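Local coordinates for fimbrial subunit type 1 (Actinomyces oris, PDB 3UXF), which forms the shaft of type 1 fimbriae as their major structural subunit on the bacterial surface, at residues Ser75-Thr80 with Arg144-Val149. Sequence-based numbering, arbitrary orientation.
Sequences SDVEFT and RTPDKV. With CA (calcium ion), chain E.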
loop_
_atom_site.group_PDB
_atom_site.type_symbol
_atom_site.label_atom_id
_atom_site.label_comp_id
_atom_site.label_asym_id
_atom_site.label_seq_id
_atom_site.Cartn_x
_atom_site.Cartn_y
_atom_site.Cartn_z
ATOM N N SER A 75 -3.406 7.673 18.422
ATOM C CA SER A 75 -4.288 7.713 19.588
ATOM C C SER A 75 -4.956 6.382 19.819
ATOM O O SER A 75 -4.981 5.529 18.942
ATOM C CB SER A 75 -5.367 8.788 19.404
ATOM O OG SER A 75 -6.299 8.385 18.412
ATOM N N ASP A 76 -5.499 6.201 21.027
ATOM C CA ASP A 76 -6.306 5.049 21.359
ATOM C C ASP A 76 -5.562 3.722 21.386
ATOM O O ASP A 76 -6.157 2.674 21.163
ATOM C CB ASP A 76 -7.557 4.947 20.450
ATOM C CG ASP A 76 -8.705 4.270 21.144
ATOM O OD1 ASP A 76 -8.810 4.416 22.390
ATOM O OD2 ASP A 76 -9.479 3.552 20.472
ATOM N N VAL A 77 -4.282 3.764 21.749
ATOM C CA VAL A 77 -3.497 2.559 21.898
ATOM C C VAL A 77 -3.255 2.354 23.392
ATOM O O VAL A 77 -2.837 3.281 24.053
ATOM C CB VAL A 77 -2.149 2.707 21.199
ATOM C CG1 VAL A 77 -1.295 1.505 21.458
ATOM C CG2 VAL A 77 -2.375 2.878 19.678
ATOM N N GLU A 78 -3.527 1.163 23.890
ATOM C CA GLU A 78 -3.312 0.902 25.325
ATOM C C GLU A 78 -1.958 0.245 25.549
ATOM O O GLU A 78 -1.624 -0.733 24.872
ATOM C CB GLU A 78 -4.397 -0.030 25.840
ATOM C CG GLU A 78 -4.270 -0.300 27.312
ATOM C CD GLU A 78 -5.221 -1.398 27.749
ATOM O OE1 GLU A 78 -4.885 -2.594 27.627
ATOM O OE2 GLU A 78 -6.337 -1.047 28.196
ATOM N N PHE A 79 -1.183 0.760 26.509
ATOM C CA PHE A 79 0.037 0.111 26.977
ATOM C C PHE A 79 -0.157 -0.364 28.387
ATOM O O PHE A 79 -0.790 0.319 29.180
ATOM C CB PHE A 79 1.234 1.065 26.920
ATOM C CG PHE A 79 1.762 1.239 25.525
ATOM C CD1 PHE A 79 2.704 0.373 25.044
ATOM C CD2 PHE A 79 1.282 2.245 24.705
ATOM C CE1 PHE A 79 3.195 0.490 23.726
ATOM C CE2 PHE A 79 1.751 2.356 23.391
ATOM C CZ PHE A 79 2.742 1.498 22.931
ATOM N N THR A 80 0.355 -1.548 28.659
ATOM C CA THR A 80 0.389 -2.082 30.010
ATOM C C THR A 80 1.848 -2.174 30.448
ATOM O O THR A 80 2.701 -2.624 29.695
ATOM C CB THR A 80 -0.238 -3.455 30.051
ATOM O OG1 THR A 80 -1.626 -3.326 29.751
ATOM C CG2 THR A 80 -0.073 -4.068 31.443
ATOM N N ARG A 144 -3.829 -3.111 23.795
ATOM C CA ARG A 144 -4.977 -2.900 22.897
ATOM C C ARG A 144 -4.581 -2.005 21.745
ATOM O O ARG A 144 -4.082 -0.888 21.948
ATOM C CB ARG A 144 -6.204 -2.300 23.606
ATOM C CG ARG A 144 -7.441 -2.413 22.708
ATOM C CD ARG A 144 -8.672 -1.708 23.239
ATOM N NE ARG A 144 -8.380 -0.378 23.764
ATOM C CZ ARG A 144 -8.152 0.714 23.030
ATOM N NH1 ARG A 144 -8.159 0.677 21.697
ATOM N NH2 ARG A 144 -7.898 1.858 23.651
ATOM N N THR A 145 -4.856 -2.485 20.527
ATOM C CA THR A 145 -4.364 -1.861 19.322
ATOM C C THR A 145 -5.523 -1.770 18.351
ATOM O O THR A 145 -6.076 -2.800 18.025
ATOM C CB THR A 145 -3.285 -2.745 18.673
ATOM O OG1 THR A 145 -2.227 -3.017 19.621
ATOM C CG2 THR A 145 -2.696 -2.074 17.434
ATOM N N PRO A 146 -5.879 -0.561 17.919
ATOM C CA PRO A 146 -6.925 -0.422 16.893
ATOM C C PRO A 146 -6.568 -1.283 15.680
ATOM O O PRO A 146 -5.380 -1.460 15.404
ATOM C CB PRO A 146 -6.842 1.051 16.510
ATOM C CG PRO A 146 -6.309 1.738 17.743
ATOM C CD PRO A 146 -5.324 0.749 18.318
ATOM N N ASP A 147 -7.574 -1.782 14.967
ATOM C CA ASP A 147 -7.314 -2.729 13.890
ATOM C C ASP A 147 -6.245 -2.263 12.892
ATOM O O ASP A 147 -5.445 -3.072 12.387
ATOM C CB ASP A 147 -8.598 -2.977 13.094
ATOM C CG ASP A 147 -9.675 -3.711 13.890
ATOM O OD1 ASP A 147 -9.618 -3.838 15.131
ATOM O OD2 ASP A 147 -10.650 -4.134 13.240
ATOM N N LYS A 148 -6.278 -0.980 12.559
ATOM C CA LYS A 148 -5.430 -0.435 11.514
ATOM C C LYS A 148 -4.000 -0.180 11.938
ATOM O O LYS A 148 -3.169 0.192 11.110
ATOM C CB LYS A 148 -6.005 0.871 10.983
ATOM C CG LYS A 148 -7.347 0.767 10.307
ATOM C CD LYS A 148 -7.819 2.148 9.861
ATOM C CE LYS A 148 -9.041 2.046 8.957
ATOM N NZ LYS A 148 -8.708 1.222 7.758
ATOM N N VAL A 149 -3.706 -0.336 13.230
ATOM C CA VAL A 149 -2.424 0.113 13.763
ATOM C C VAL A 149 -1.439 -1.050 13.922
ATOM O O VAL A 149 -1.797 -2.142 14.323
ATOM C CB VAL A 149 -2.654 0.796 15.144
ATOM C CG1 VAL A 149 -1.323 0.992 15.882
ATOM C CG2 VAL A 149 -3.410 2.117 14.952
HETATM CA CA CA E . -12.345 -4.768 15.015
HETATM O O HOH W 1 -13.309 -5.692 12.787
#
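Arg-144 reaches across to Asp-76 and Glu-78 of segment 75-80. Its CB packs on Glu-78 CB at 3.7 Å, since the two residues form a hydrogen-bonded antiparallel pair. CG lies anti to the backbone N (chi1 -167°), and the chain then bends at chi3 (44°), which brings the guanidinium to the backbone carbonyl and carboxylate of Asp-76. CZ sits 3.4 Å from Asp-76 O. NH1 and NH2 both reach that carbonyl oxygen with weak, bent hydrogen bonds. NH2 also makes the salt bridge to Asp-76 OD1 at 3.0 Å, meeting it from above the carboxylate plane. NH1 adds a weak bond to OD2. The two flat groups are 43° apart, so they do not form a coplanar pair.

In the backbone, Glu-78 N donates to Arg-144 O at 2.9 Å; the return bond from Arg-144 N to Glu-78 O is weak. Pro-146 CD rests against Asp-76 O at 3.5 Å and Val-77 CG2 at 3.9 Å. Pro-146 also starts a type I turn, closed by Val-149 N on Pro-146 O. In this turn Asp-147 binds a calcium ion through both carboxylate oxygens, with Asn-327 O and a water as further ligands.

The pairing marks the end of strand 136-144, where it leaves strand 78-84 in the N-terminal domain. Strand 78-84 lies between 136-144 and 114-119 in the antiparallel sheet, and the Arg-144 side chain also touches Thr-119 of the latter.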